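Long-range contacts in 6-phosphofructokinase subunit beta (Saccharomyces cerevisiae, PDB 3O8O), which catalyses the ATP-dependent phosphorylation of D-fructose 6-phosphate to fructose 1,6-bisphosphate, the first committing step of glycolysis: residues Val193-Gly198 with Ile283-His288; Ile154-Ser159 with Cys201-Leu206. One frame throughout, in Å; residues are numbered along the deposited sequence.

Interaction 1. Residues Val193-Gly198 with Ile283-His288; sequences VVEVMG and ITTLGH. With F6P (6-O-phosphono-beta-D-fructofuranose), chain K.
Glu-195 and Thr-285 stand side by side and point the same way on neighbouring strands of a four-stranded parallel β-sheet, in which strand 281-285 is the outermost within this chain. The Glu-195 side chain runs extended, its CG anti to the backbone N (chi1 -163°), and OE1 accepts a hydrogen bond from Thr-285 OG1 at 2.7 Å. The hydroxyl meets the carboxylate from above its plane, while Thr-285 CG2 packs beside CD of the same carboxylate. Pro-266, at the start of helix 266-275, lies over this side of the sheet. Between the two backbones the parallel ladder runs through Thr-284, whose N donates to Val-193 O (2.9 Å) and whose O receives Glu-195 N (2.6 Å). On the opposite face Leu-286 crosses Val-194 obliquely, its CG 3.8 Å from Val-194 CG1; Ile-174 and Ala-177 of helix 167-187 pack on Leu-286 as well. Past the strand ends, both segments turn to fructose 6-phosphate, in a site shared with another protein chain. The extended Met-197 side chain lays CE over the face of the His-288 imidazole, 3.8 Å from the ring centroid and 5° off its normal, a CH-pi contact. Gly-198 N binds the sugar hydroxyl O3, and at the edge of the imidazole His-288 NE2 donates to phosphate oxygen O1P at 3.0 Å.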
loop_
_atom_site.group_PDB
_atom_site.type_symbol
_atom_site.label_atom_id
_atom_site.label_comp_id
_atom_site.label_asym_id
_atom_site.label_seq_id
_atom_site.Cartn_x
_atom_site.Cartn_y
_atom_site.Cartn_z
ATOM N N VAL B 193 -32.455 -21.481 39.156
ATOM C CA VAL B 193 -32.102 -20.735 40.344
ATOM C C VAL B 193 -30.584 -20.897 40.407
ATOM O O VAL B 193 -30.065 -21.967 40.746
ATOM C CB VAL B 193 -32.756 -21.346 41.585
ATOM C CG1 VAL B 193 -32.287 -20.640 42.846
ATOM C CG2 VAL B 193 -34.247 -21.232 41.461
ATOM N N VAL B 194 -29.867 -19.841 40.049
ATOM C CA VAL B 194 -28.417 -19.899 40.049
ATOM C C VAL B 194 -27.827 -19.405 41.360
ATOM O O VAL B 194 -27.941 -18.232 41.695
ATOM C CB VAL B 194 -27.836 -19.063 38.886
ATOM C CG1 VAL B 194 -26.347 -19.329 38.755
ATOM C CG2 VAL B 194 -28.553 -19.401 37.586
ATOM N N GLU B 195 -27.205 -20.316 42.100
ATOM C CA GLU B 195 -26.574 -19.961 43.363
ATOM C C GLU B 195 -25.177 -19.377 43.116
ATOM O O GLU B 195 -24.282 -20.044 42.605
ATOM C CB GLU B 195 -26.452 -21.180 44.259
ATOM C CG GLU B 195 -26.183 -20.798 45.695
ATOM C CD GLU B 195 -25.477 -21.899 46.442
ATOM O OE1 GLU B 195 -25.873 -23.080 46.227
ATOM O OE2 GLU B 195 -24.541 -21.580 47.228
ATOM N N VAL B 196 -25.004 -18.131 43.522
ATOM C CA VAL B 196 -23.761 -17.407 43.324
ATOM C C VAL B 196 -22.974 -17.109 44.609
ATOM O O VAL B 196 -23.549 -16.982 45.677
ATOM C CB VAL B 196 -24.087 -16.097 42.577
ATOM C CG1 VAL B 196 -23.387 -14.911 43.239
ATOM C CG2 VAL B 196 -23.723 -16.262 41.104
ATOM N N MET B 197 -21.656 -16.985 44.491
ATOM C CA MET B 197 -20.816 -16.710 45.650
ATOM C C MET B 197 -20.948 -15.287 46.146
ATOM O O MET B 197 -21.817 -14.541 45.694
ATOM C CB MET B 197 -19.342 -16.975 45.338
ATOM C CG MET B 197 -19.007 -18.420 45.075
ATOM S SD MET B 197 -17.264 -18.667 45.270
ATOM C CE MET B 197 -17.154 -20.432 45.506
ATOM N N GLY B 198 -20.071 -14.919 47.076
ATOM C CA GLY B 198 -20.092 -13.577 47.618
ATOM C C GLY B 198 -20.102 -13.548 49.132
ATOM O O GLY B 198 -20.093 -12.476 49.747
ATOM N N ILE B 283 -31.692 -26.102 39.907
ATOM C CA ILE B 283 -30.787 -25.293 40.719
ATOM C C ILE B 283 -29.380 -25.470 40.187
ATOM O O ILE B 283 -28.964 -26.578 39.868
ATOM C CB ILE B 283 -30.807 -25.718 42.211
ATOM C CG1 ILE B 283 -32.121 -25.280 42.871
ATOM C CG2 ILE B 283 -29.621 -25.106 42.948
ATOM C CD1 ILE B 283 -32.211 -25.645 44.362
ATOM N N THR B 284 -28.652 -24.369 40.087
ATOM C CA THR B 284 -27.286 -24.404 39.594
ATOM C C THR B 284 -26.360 -23.751 40.604
ATOM O O THR B 284 -26.576 -22.600 40.987
ATOM C CB THR B 284 -27.149 -23.616 38.289
ATOM O OG1 THR B 284 -28.086 -24.096 37.318
ATOM C CG2 THR B 284 -25.770 -23.781 37.745
ATOM N N THR B 285 -25.341 -24.466 41.063
ATOM C CA THR B 285 -24.421 -23.829 41.987
ATOM C C THR B 285 -23.052 -23.737 41.322
ATOM O O THR B 285 -22.298 -24.712 41.246
ATOM C CB THR B 285 -24.335 -24.580 43.314
ATOM O OG1 THR B 285 -25.623 -24.572 43.939
ATOM C CG2 THR B 285 -23.362 -23.884 44.246
ATOM N N LEU B 286 -22.754 -22.543 40.825
ATOM C CA LEU B 286 -21.508 -22.270 40.137
ATOM C C LEU B 286 -20.284 -22.679 40.941
ATOM O O LEU B 286 -19.339 -23.259 40.402
ATOM C CB LEU B 286 -21.445 -20.786 39.781
ATOM C CG LEU B 286 -22.631 -20.289 38.945
ATOM C CD1 LEU B 286 -22.287 -18.900 38.326
ATOM C CD2 LEU B 286 -22.961 -21.321 37.846
ATOM N N GLY B 287 -20.291 -22.382 42.229
ATOM C CA GLY B 287 -19.157 -22.775 43.034
ATOM C C GLY B 287 -17.888 -22.041 42.655
ATOM O O GLY B 287 -17.944 -20.913 42.155
ATOM N N HIS B 288 -16.745 -22.687 42.870
ATOM C CA HIS B 288 -15.449 -22.075 42.592
ATOM C C HIS B 288 -15.047 -21.646 41.177
ATOM O O HIS B 288 -14.024 -20.984 41.026
ATOM C CB HIS B 288 -14.348 -22.953 43.181
ATOM C CG HIS B 288 -14.469 -23.144 44.658
ATOM N ND1 HIS B 288 -15.392 -23.994 45.223
ATOM C CD2 HIS B 288 -13.818 -22.552 45.689
ATOM C CE1 HIS B 288 -15.305 -23.917 46.539
ATOM N NE2 HIS B 288 -14.359 -23.049 46.848
HETATM O O1 F6P K . -13.191 -15.615 50.050
HETATM C C1 F6P K . -14.615 -15.554 49.998
HETATM C C2 F6P K . -15.151 -16.776 49.250
HETATM O O2 F6P K . -14.670 -16.826 47.913
HETATM C C3 F6P K . -16.677 -16.790 49.196
HETATM O O3 F6P K . -17.186 -16.111 48.042
HETATM C C4 F6P K . -16.963 -18.322 49.262
HETATM O O4 F6P K . -18.275 -18.613 49.752
HETATM C C5 F6P K . -15.810 -18.810 50.192
HETATM O O5 F6P K . -14.715 -17.954 49.872
HETATM C C6 F6P K . -15.309 -20.197 49.861
HETATM O O6 F6P K . -14.265 -20.456 50.802
HETATM P P F6P K . -13.585 -21.878 50.486
HETATM O O1P F6P K . -12.953 -21.804 49.145
HETATM O O2P F6P K . -12.436 -22.168 51.574
HETATM O O3P F6P K . -14.696 -23.066 50.480
#

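Interaction 2. Residues Ile154-Ser159 with Cys201-Leu206; sequences IDNDMS and CGWLAL. With F6P (6-O-phosphono-beta-D-fructofuranose), chain K.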
loop_
_atom_site.group_PDB
_atom_site.type_symbol
_atom_site.label_atom_id
_atom_site.label_comp_id
_atom_site.label_asym_id
_atom_site.label_seq_id
_atom_site.Cartn_x
_atom_site.Cartn_y
_atom_site.Cartn_z
ATOM N N ILE B 154 -13.046 -11.938 45.517
ATOM C CA ILE B 154 -14.088 -11.873 44.498
ATOM C C ILE B 154 -15.407 -11.301 45.019
ATOM O O ILE B 154 -16.263 -10.907 44.216
ATOM C CB ILE B 154 -14.415 -13.259 43.865
ATOM C CG1 ILE B 154 -14.826 -14.263 44.932
ATOM C CG2 ILE B 154 -13.237 -13.774 43.101
ATOM C CD1 ILE B 154 -15.338 -15.566 44.344
ATOM N N ASP B 155 -15.549 -11.244 46.352
ATOM C CA ASP B 155 -16.764 -10.763 47.032
ATOM C C ASP B 155 -17.089 -9.267 46.987
ATOM O O ASP B 155 -18.256 -8.896 47.055
ATOM C CB ASP B 155 -16.740 -11.206 48.488
ATOM C CG ASP B 155 -16.482 -12.704 48.642
ATOM O OD1 ASP B 155 -16.951 -13.504 47.793
ATOM O OD2 ASP B 155 -15.820 -13.083 49.634
ATOM N N ASN B 156 -16.065 -8.422 46.863
ATOM C CA ASN B 156 -16.239 -6.966 46.814
ATOM C C ASN B 156 -17.038 -6.533 48.030
ATOM O O ASN B 156 -18.073 -5.887 47.903
ATOM C CB ASN B 156 -16.968 -6.539 45.522
ATOM C CG ASN B 156 -16.713 -5.070 45.158
ATOM O OD1 ASN B 156 -15.593 -4.582 45.284
ATOM N ND2 ASN B 156 -17.745 -4.373 44.690
ATOM N N ASP B 157 -16.563 -6.899 49.215
ATOM C CA ASP B 157 -17.271 -6.539 50.433
ATOM C C ASP B 157 -16.414 -5.826 51.483
ATOM O O ASP B 157 -16.707 -5.897 52.675
ATOM C CB ASP B 157 -17.919 -7.776 51.055
ATOM C CG ASP B 157 -16.907 -8.739 51.609
ATOM O OD1 ASP B 157 -15.726 -8.367 51.747
ATOM O OD2 ASP B 157 -17.296 -9.876 51.921
ATOM N N MET B 158 -15.352 -5.156 51.048
ATOM C CA MET B 158 -14.497 -4.410 51.971
ATOM C C MET B 158 -14.944 -2.968 51.732
ATOM O O MET B 158 -14.722 -2.386 50.664
ATOM C CB MET B 158 -13.027 -4.629 51.627
ATOM N N SER B 159 -15.594 -2.406 52.743
ATOM C CA SER B 159 -16.196 -1.076 52.676
ATOM C C SER B 159 -15.474 0.170 52.184
ATOM O O SER B 159 -16.111 1.019 51.558
ATOM C CB SER B 159 -16.853 -0.768 54.025
ATOM O OG SER B 159 -17.873 -1.718 54.299
ATOM N N CYS B 201 -21.899 -10.738 51.025
ATOM C CA CYS B 201 -22.125 -9.579 50.175
ATOM C C CYS B 201 -22.970 -10.000 49.002
ATOM O O CYS B 201 -22.970 -11.162 48.617
ATOM C CB CYS B 201 -20.810 -9.022 49.676
ATOM S SG CYS B 201 -21.037 -7.467 48.828
ATOM N N GLY B 202 -23.704 -9.062 48.438
ATOM C CA GLY B 202 -24.558 -9.405 47.318
ATOM C C GLY B 202 -24.183 -8.654 46.058
ATOM O O GLY B 202 -24.946 -8.622 45.085
ATOM N N TRP B 203 -22.996 -8.053 46.075
ATOM C CA TRP B 203 -22.495 -7.294 44.932
ATOM C C TRP B 203 -22.474 -8.129 43.649
ATOM O O TRP B 203 -22.871 -7.649 42.587
ATOM C CB TRP B 203 -21.086 -6.774 45.213
ATOM C CG TRP B 203 -20.607 -5.895 44.122
ATOM C CD1 TRP B 203 -20.915 -4.575 43.929
ATOM C CD2 TRP B 203 -19.789 -6.283 43.025
ATOM N NE1 TRP B 203 -20.336 -4.118 42.772
ATOM C CE2 TRP B 203 -19.636 -5.149 42.197
ATOM C CE3 TRP B 203 -19.174 -7.480 42.655
ATOM C CZ2 TRP B 203 -18.883 -5.178 41.024
ATOM C CZ3 TRP B 203 -18.432 -7.509 41.490
ATOM C CH2 TRP B 203 -18.290 -6.362 40.686
ATOM N N LEU B 204 -21.993 -9.368 43.757
ATOM C CA LEU B 204 -21.938 -10.286 42.630
ATOM C C LEU B 204 -23.315 -10.681 42.109
ATOM O O LEU B 204 -23.547 -10.669 40.892
ATOM C CB LEU B 204 -21.173 -11.548 43.000
ATOM C CG LEU B 204 -19.651 -11.414 43.054
ATOM C CD1 LEU B 204 -19.049 -12.700 43.610
ATOM C CD2 LEU B 204 -19.092 -11.120 41.669
ATOM N N ALA B 205 -24.229 -11.033 43.012
ATOM C CA ALA B 205 -25.581 -11.421 42.600
ATOM C C ALA B 205 -26.321 -10.252 41.931
ATOM O O ALA B 205 -26.972 -10.423 40.908
ATOM C CB ALA B 205 -26.370 -11.925 43.805
ATOM N N LEU B 206 -26.211 -9.064 42.510
ATOM C CA LEU B 206 -26.869 -7.888 41.956
ATOM C C LEU B 206 -26.376 -7.570 40.529
ATOM O O LEU B 206 -27.170 -7.622 39.569
ATOM C CB LEU B 206 -26.636 -6.696 42.887
ATOM C CG LEU B 206 -26.958 -5.262 42.448
ATOM C CD1 LEU B 206 -28.430 -5.094 42.041
ATOM C CD2 LEU B 206 -26.614 -4.343 43.612
HETATM O O1 F6P K . -13.191 -15.615 50.050
HETATM C C1 F6P K . -14.615 -15.554 49.998
HETATM C C2 F6P K . -15.151 -16.776 49.250
HETATM O O2 F6P K . -14.670 -16.826 47.913
HETATM C C3 F6P K . -16.677 -16.790 49.196
HETATM O O3 F6P K . -17.186 -16.111 48.042
HETATM C C4 F6P K . -16.963 -18.322 49.262
HETATM O O4 F6P K . -18.275 -18.613 49.752
HETATM C C5 F6P K . -15.810 -18.810 50.192
HETATM O O5 F6P K . -14.715 -17.954 49.872
HETATM C C6 F6P K . -15.309 -20.197 49.861
HETATM O O6 F6P K . -14.265 -20.456 50.802
HETATM P P F6P K . -13.585 -21.878 50.486
HETATM O O1P F6P K . -12.953 -21.804 49.145
HETATM O O2P F6P K . -12.436 -22.168 51.574
HETATM O O3P F6P K . -14.696 -23.066 50.480
#
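The side-chain amide of Asn-156 sits over one face of the Trp-203 indole, with ND2 3.2 Å from Trp-203 CE2 and offset from the middle of the ring system toward its rim. The two flat groups are not stacked: their planes are 69° apart, and the side chains cross so that Asn-156 CB lies by the rim near Trp-203 CE3 (3.7 Å) while the nitrogen lies above the pyrrole half. Asn-156 CG is anti to the backbone N (chi1 -158°), on the side of the indole. The amide's orientation is fixed by the following loop, where OD1 accepts from Thr-164 N and ND2 donates to Asp-162 O. Tyr-168 of helix 167-187 meets the Trp-203 ring edge-to-face. In the fold, the contact sets the loop that follows strand 146-151 against the first turn of helix 203-212, at the substrate cleft of the N-terminal catalytic domain. Gly-202 is the N-cap of that helix, and just ahead of it Cys-201 SG accepts a hydrogen bond from Trp-203 N (3.4 Å). The same sulfur lies 3.5 Å from Asn-156 O, and Cys-201 CB packs against Asp-157 CB. One residue on from Trp-203, Leu-204 brings CD1 to 3.4 Å from Ile-154 O. Asp-155 points away from 201-206, and its carboxylate meets fructose 6-phosphate; it is the predicted proton acceptor, and its OD1 accepts a hydrogen bond from the sugar hydroxyl O3 at 2.6 Å.

From the N terminus, the chain leaves strand 146-151 of the seven-stranded sheet through 154-159, then runs through helix 167-187 and strand 191-196 before 201-206 returns to that loop and closes interaction 2. Residues 193-198 lie inside this excursion, but their partner 283-288 comes some 85 residues later, after strands 216-218 and 248-253, so the two closures cross. Interaction 1 joins neighbouring strands within the four-stranded sheet; interaction 2 ties the loop from the larger sheet to the helix that follows one of those strands. The contacts meet where Met-197 SD packs on Ile-154 CD1 (3.8 Å), and both reach the same fructose 6-phosphate.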